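Local coordinates for hydratase ChsH1 (Mycobacterium tuberculosis, PDB 4W78), which hydrates the steroid enoyl-CoA 3-oxo-4,17-pregnadiene-20-carboxyl-CoA during breakdown of the cholesterol side chain, working in complex with its partner ChsH2, at residues Asp25-Pro30 / Gln68-Met73; Ile146-Gly151 / Ala156-Arg161. One frame throughout, in Å; residues are numbered along the deposited sequence.

From the N terminus the chain first runs through 25-30, which leads into helix 29-39, and returns 38 residues later at 68-73, the end of the short helix 67-70 and the loop after it. Interaction 1 closes that excursion, which holds helix but no strand, and ties the loop that leads into helix 29-39 to the end of helix 67-70. Only then does interaction 2 open, so the two follow in series: 146-151 and 156-161 are the arms of a tight hairpin between strands 139-150 and 153-165. The centres of the two interactions lie about 14 Å apart, yet Gln68 packs on Trp148 and Met158, and Thr71 OG1 probably hydrogen-bonds Trp148 NE1, joining helix 67-70 and the loop behind it to the sheet.

Interaction 1 (Asp25-Pro30 / Gln68-Met73); sequences DPVNQP and QVWTMM
Val27 lies over one face of the Trp70 indole, and this apolar contact dominates. Val27 CA stands 3.8 Å from the centroid of the six-membered ring of Trp70, only 9° off its normal, a CH-pi contact over the face. The two methyls of the valine extend the cover: CG1, anti to the backbone N (chi1 175°), reaches Trp70 CZ2 at 3.7 Å, while CG2 sits 3.9 Å from Trp70 NE1, toward the rim of the ring. Met31 and Ile32 of helix 29-39 also touch the indole.

Asn28 ND2 approaches the ring obliquely, 3.5 Å from Trp70 CZ3, its amide plane turned 69° from the indole. Asn28 ND2 also donates to Pro26 O at 2.9 Å in a nearly straight bond, with the acceptor in the amide plane, while Asn28 OD1 caps the start of helix 29-39 by accepting from Met31 N. Both ends of the amide are thus engaged, which fixes its rotation.

No direct hydrogen bond joins the segments; a water does so instead, accepting from Asp25 N at 3.0 Å and donating to Trp70 O at 2.7 Å. It lies in plane at the indole edge. Both subunit interfaces are close: Asp25 OD1 bonds Asn33 ND2 of the second ChsH1 subunit, and Val69 O bonds Arg28 NH1 of the ChsH2 chain. The chemistry implies a seam held mainly by dispersion over the ring, with the water linking backbone groups that do not meet directly.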
loop_
_atom_site.group_PDB
_atom_site.type_symbol
_atom_site.label_atom_id
_atom_site.label_comp_id
_atom_site.label_asym_id
_atom_site.label_seq_id
_atom_site.Cartn_x
_atom_site.Cartn_y
_atom_site.Cartn_z
ATOM N N ASP A 25 11.985 7.919 0.221
ATOM C CA ASP A 25 11.658 8.801 -0.899
ATOM C C ASP A 25 11.539 10.226 -0.401
ATOM O O ASP A 25 11.197 10.458 0.755
ATOM C CB ASP A 25 10.290 8.430 -1.511
ATOM C CG ASP A 25 10.074 6.934 -1.625
ATOM O OD1 ASP A 25 10.643 6.331 -2.546
ATOM O OD2 ASP A 25 9.338 6.371 -0.787
ATOM N N PRO A 26 11.777 11.201 -1.287
ATOM C CA PRO A 26 11.343 12.555 -0.969
ATOM C C PRO A 26 9.825 12.571 -0.840
ATOM O O PRO A 26 9.170 11.665 -1.346
ATOM C CB PRO A 26 11.742 13.358 -2.215
ATOM C CG PRO A 26 12.694 12.477 -2.971
ATOM C CD PRO A 26 12.283 11.081 -2.662
ATOM N N VAL A 27 9.276 13.583 -0.167
ATOM C CA VAL A 27 7.829 13.816 -0.208
ATOM C C VAL A 27 7.422 13.783 -1.675
ATOM O O VAL A 27 8.115 14.356 -2.534
ATOM C CB VAL A 27 7.498 15.183 0.410
ATOM C CG1 VAL A 27 6.000 15.514 0.261
ATOM C CG2 VAL A 27 7.934 15.207 1.885
ATOM N N ASN A 28 6.337 13.080 -1.988
ATOM C CA ASN A 28 6.001 12.876 -3.394
ATOM C C ASN A 28 4.510 12.705 -3.624
ATOM O O ASN A 28 3.801 12.169 -2.769
ATOM C CB ASN A 28 6.770 11.674 -3.964
ATOM C CG ASN A 28 6.361 10.376 -3.339
ATOM O OD1 ASN A 28 5.430 9.720 -3.806
ATOM N ND2 ASN A 28 7.073 9.974 -2.288
ATOM N N GLN A 29 4.057 13.178 -4.780
ATOM C CA GLN A 29 2.643 13.140 -5.131
ATOM C C GLN A 29 2.023 11.725 -5.186
ATOM O O GLN A 29 0.901 11.556 -4.712
ATOM C CB GLN A 29 2.368 13.918 -6.428
ATOM C CG GLN A 29 0.879 14.216 -6.608
ATOM C CD GLN A 29 0.380 15.189 -5.553
ATOM O OE1 GLN A 29 1.033 16.204 -5.301
ATOM N NE2 GLN A 29 -0.769 14.888 -4.925
ATOM N N PRO A 30 2.722 10.721 -5.766
ATOM C CA PRO A 30 2.098 9.392 -5.824
ATOM C C PRO A 30 1.733 8.855 -4.446
ATOM O O PRO A 30 0.632 8.312 -4.281
ATOM C CB PRO A 30 3.167 8.524 -6.516
ATOM C CG PRO A 30 3.881 9.515 -7.410
ATOM C CD PRO A 30 3.978 10.762 -6.550
ATOM N N GLN A 68 5.114 10.852 9.547
ATOM C CA GLN A 68 5.704 9.581 9.943
ATOM C C GLN A 68 5.728 8.581 8.789
ATOM O O GLN A 68 6.536 7.650 8.782
ATOM C CB GLN A 68 4.924 9.024 11.136
ATOM C CG GLN A 68 5.570 7.883 11.870
ATOM C CD GLN A 68 4.853 7.583 13.186
ATOM O OE1 GLN A 68 4.085 8.388 13.682
ATOM N NE2 GLN A 68 5.096 6.407 13.734
ATOM N N VAL A 69 4.846 8.759 7.804
ATOM C CA VAL A 69 4.802 7.850 6.664
ATOM C C VAL A 69 6.109 7.875 5.871
ATOM O O VAL A 69 6.614 6.832 5.451
ATOM C CB VAL A 69 3.608 8.195 5.736
ATOM C CG1 VAL A 69 3.550 7.265 4.554
ATOM C CG2 VAL A 69 2.315 8.120 6.538
ATOM N N TRP A 70 6.672 9.068 5.699
ATOM C CA TRP A 70 7.846 9.190 4.843
ATOM C C TRP A 70 8.994 8.348 5.349
ATOM O O TRP A 70 9.758 7.785 4.544
ATOM C CB TRP A 70 8.279 10.658 4.720
ATOM C CG TRP A 70 7.162 11.533 4.255
ATOM C CD1 TRP A 70 6.586 12.554 4.948
ATOM C CD2 TRP A 70 6.442 11.431 3.017
ATOM N NE1 TRP A 70 5.559 13.106 4.216
ATOM C CE2 TRP A 70 5.456 12.439 3.027
ATOM C CE3 TRP A 70 6.543 10.594 1.899
ATOM C CZ2 TRP A 70 4.569 12.622 1.973
ATOM C CZ3 TRP A 70 5.658 10.775 0.850
ATOM C CH2 TRP A 70 4.687 11.791 0.896
ATOM N N THR A 71 9.106 8.232 6.675
ATOM C CA THR A 71 10.268 7.566 7.258
ATOM C C THR A 71 9.994 6.152 7.778
ATOM O O THR A 71 10.848 5.547 8.418
ATOM C CB THR A 71 10.917 8.418 8.371
ATOM O OG1 THR A 71 9.900 8.898 9.248
ATOM C CG2 THR A 71 11.622 9.635 7.775
ATOM N N MET A 72 8.826 5.601 7.477
ATOM C CA MET A 72 8.567 4.204 7.815
ATOM C C MET A 72 9.590 3.286 7.159
ATOM O O MET A 72 10.009 3.531 6.026
ATOM C CB MET A 72 7.149 3.782 7.391
ATOM C CG MET A 72 6.044 4.527 8.140
ATOM S SD MET A 72 5.999 4.152 9.922
ATOM C CE MET A 72 5.097 2.614 9.926
ATOM N N MET A 73 9.987 2.236 7.875
ATOM C CA MET A 73 11.030 1.323 7.405
ATOM C C MET A 73 10.615 0.425 6.241
ATOM O O MET A 73 11.469 -0.052 5.480
ATOM C CB MET A 73 11.544 0.462 8.569
ATOM C CG MET A 73 12.425 1.181 9.582
ATOM S SD MET A 73 14.045 1.727 8.961
ATOM C CE MET A 73 14.506 0.379 7.871
HETATM O O HOH W 1 9.491 8.066 1.844
#

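Interaction 2 (Ile146-Gly151 / Ala156-Arg161); sequences IVWQVG and AEMNWR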
loop_
_atom_site.group_PDB
_atom_site.type_symbol
_atom_site.label_atom_id
_atom_site.label_comp_id
_atom_site.label_asym_id
_atom_site.label_seq_id
_atom_site.Cartn_x
_atom_site.Cartn_y
_atom_site.Cartn_z
ATOM N N ILE A 146 10.915 12.233 18.888
ATOM C CA ILE A 146 11.307 12.070 17.493
ATOM C C ILE A 146 11.320 13.439 16.856
ATOM O O ILE A 146 10.402 14.238 17.078
ATOM C CB ILE A 146 10.231 11.256 16.761
ATOM C CG1 ILE A 146 9.961 9.920 17.457
ATOM C CG2 ILE A 146 10.533 11.127 15.261
ATOM C CD1 ILE A 146 11.150 9.170 17.853
ATOM N N VAL A 147 12.343 13.721 16.059
ATOM C CA VAL A 147 12.400 14.976 15.316
ATOM C C VAL A 147 12.637 14.686 13.832
ATOM O O VAL A 147 13.490 13.863 13.485
ATOM C CB VAL A 147 13.492 15.917 15.857
ATOM C CG1 VAL A 147 13.548 17.203 15.058
ATOM C CG2 VAL A 147 13.256 16.224 17.351
ATOM N N TRP A 148 11.860 15.338 12.972
ATOM C CA TRP A 148 12.078 15.265 11.533
ATOM C C TRP A 148 12.669 16.563 11.032
ATOM O O TRP A 148 12.265 17.658 11.455
ATOM C CB TRP A 148 10.776 15.006 10.769
ATOM C CG TRP A 148 10.193 13.627 10.954
ATOM C CD1 TRP A 148 10.479 12.513 10.216
ATOM C CD2 TRP A 148 9.218 13.231 11.924
ATOM N NE1 TRP A 148 9.724 11.443 10.662
ATOM C CE2 TRP A 148 8.941 11.866 11.707
ATOM C CE3 TRP A 148 8.526 13.909 12.942
ATOM C CZ2 TRP A 148 8.022 11.156 12.482
ATOM C CZ3 TRP A 148 7.597 13.203 13.704
ATOM C CH2 TRP A 148 7.362 11.838 13.476
ATOM N N GLN A 149 13.602 16.428 10.097
ATOM C CA GLN A 149 14.275 17.567 9.502
ATOM C C GLN A 149 14.225 17.510 7.986
ATOM O O GLN A 149 14.116 16.436 7.391
ATOM C CB GLN A 149 15.736 17.594 9.938
ATOM C CG GLN A 149 15.915 17.782 11.424
ATOM C CD GLN A 149 17.367 17.922 11.789
ATOM O OE1 GLN A 149 18.140 16.974 11.668
ATOM N NE2 GLN A 149 17.756 19.116 12.209
ATOM N N VAL A 150 14.317 18.681 7.370
ATOM C CA VAL A 150 14.646 18.779 5.956
ATOM C C VAL A 150 15.957 19.538 5.952
ATOM O O VAL A 150 16.003 20.706 6.330
ATOM C CB VAL A 150 13.564 19.526 5.168
ATOM C CG1 VAL A 150 14.038 19.799 3.740
ATOM C CG2 VAL A 150 12.255 18.716 5.157
ATOM N N GLY A 151 17.040 18.859 5.582
ATOM C CA GLY A 151 18.368 19.413 5.790
ATOM C C GLY A 151 18.601 19.597 7.279
ATOM O O GLY A 151 18.422 18.662 8.064
ATOM N N ALA A 156 9.104 18.907 11.966
ATOM C CA ALA A 156 8.055 18.271 12.765
ATOM C C ALA A 156 8.687 17.541 13.926
ATOM O O ALA A 156 9.884 17.259 13.927
ATOM C CB ALA A 156 7.244 17.289 11.923
ATOM N N GLU A 157 7.876 17.210 14.922
ATOM C CA GLU A 157 8.374 16.431 16.038
ATOM C C GLU A 157 7.256 15.613 16.645
ATOM O O GLU A 157 6.074 15.860 16.380
ATOM C CB GLU A 157 9.103 17.288 17.082
ATOM C CG GLU A 157 8.332 18.337 17.826
ATOM C CD GLU A 157 9.190 18.907 18.959
ATOM O OE1 GLU A 157 8.788 18.814 20.130
ATOM O OE2 GLU A 157 10.296 19.411 18.674
ATOM N N MET A 158 7.631 14.600 17.407
ATOM C CA MET A 158 6.649 13.710 18.002
ATOM C C MET A 158 7.106 13.259 19.369
ATOM O O MET A 158 8.280 12.965 19.573
ATOM C CB MET A 158 6.452 12.499 17.099
ATOM C CG MET A 158 5.601 11.405 17.693
ATOM S SD MET A 158 5.202 10.173 16.459
ATOM C CE MET A 158 6.752 9.341 16.236
ATOM N N ASN A 159 6.171 13.233 20.314
ATOM C CA ASN A 159 6.372 12.562 21.581
ATOM C C ASN A 159 5.548 11.284 21.498
ATOM O O ASN A 159 4.329 11.342 21.260
ATOM C CB ASN A 159 5.906 13.454 22.723
ATOM C CG ASN A 159 6.662 14.775 22.785
ATOM O OD1 ASN A 159 7.891 14.812 22.692
ATOM N ND2 ASN A 159 5.924 15.871 22.946
ATOM N N TRP A 160 6.220 10.139 21.622
ATOM C CA TRP A 160 5.628 8.814 21.424
ATOM C C TRP A 160 5.745 8.066 22.739
ATOM O O TRP A 160 6.828 8.005 23.303
ATOM C CB TRP A 160 6.460 8.071 20.371
ATOM C CG TRP A 160 5.870 6.793 19.897
ATOM C CD1 TRP A 160 6.219 5.516 20.244
ATOM C CD2 TRP A 160 4.823 6.685 18.963
ATOM N NE1 TRP A 160 5.418 4.614 19.574
ATOM C CE2 TRP A 160 4.555 5.316 18.772
ATOM C CE3 TRP A 160 4.081 7.625 18.259
ATOM C CZ2 TRP A 160 3.566 4.875 17.902
ATOM C CZ3 TRP A 160 3.157 7.222 17.429
ATOM C CH2 TRP A 160 2.869 5.848 17.234
ATOM N N ARG A 161 4.655 7.494 23.235
ATOM C CA ARG A 161 4.709 6.779 24.502
ATOM C C ARG A 161 4.155 5.375 24.354
ATOM O O ARG A 161 3.069 5.175 23.803
ATOM C CB ARG A 161 3.940 7.538 25.575
ATOM C CG ARG A 161 4.003 6.964 26.977
ATOM C CD ARG A 161 3.172 7.898 27.875
ATOM N NE ARG A 161 3.106 7.520 29.281
ATOM C CZ ARG A 161 1.969 7.281 29.935
ATOM N NH1 ARG A 161 0.800 7.365 29.308
ATOM N NH2 ARG A 161 1.998 6.956 31.218
#
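A beta hairpin brings 146-151 and 156-161 side by side, their axes 4.6 Å apart and 166° from one N-to-C direction to the other. Ile146 and Met158 form a hydrogen-bonded pair: Ile146 N donates to Met158 O at 2.8 Å in the carbonyl plane, and Met158 N returns a bond to Ile146 O. Val147 and Glu157 follow as a non-hydrogen-bonded pair. At Trp148 and Ala156, Trp148 N gives to Ala156 O at 2.9 Å from 35° above the carbonyl plane, while the return bond from Ala156 N to Trp148 O is weak.

These are neighbouring interior strands of the antiparallel sheet of the hot-dog fold, with 119-134 beyond the first and 99-109 beyond the second. Ile146, Trp148, Ala156 and Met158 share the face that carries helix 67-70. Here the Trp148 ring leans across to the partner strand: CE3 touches Ala156 CB at 3.8 Å, and CZ3 meets Met158 CB at 3.7 Å. Ile146 CG2, from the same strand, lies over one face of the Trp148 indole, offset toward its rim. Met158 bends at its last torsion (chi3 72°), bringing CE tightly against Ile146 CG1 at 3.5 Å; its SD makes a Met-aromatic contact at the Trp148 edge, 5.4 Å from the six-membered-ring centroid.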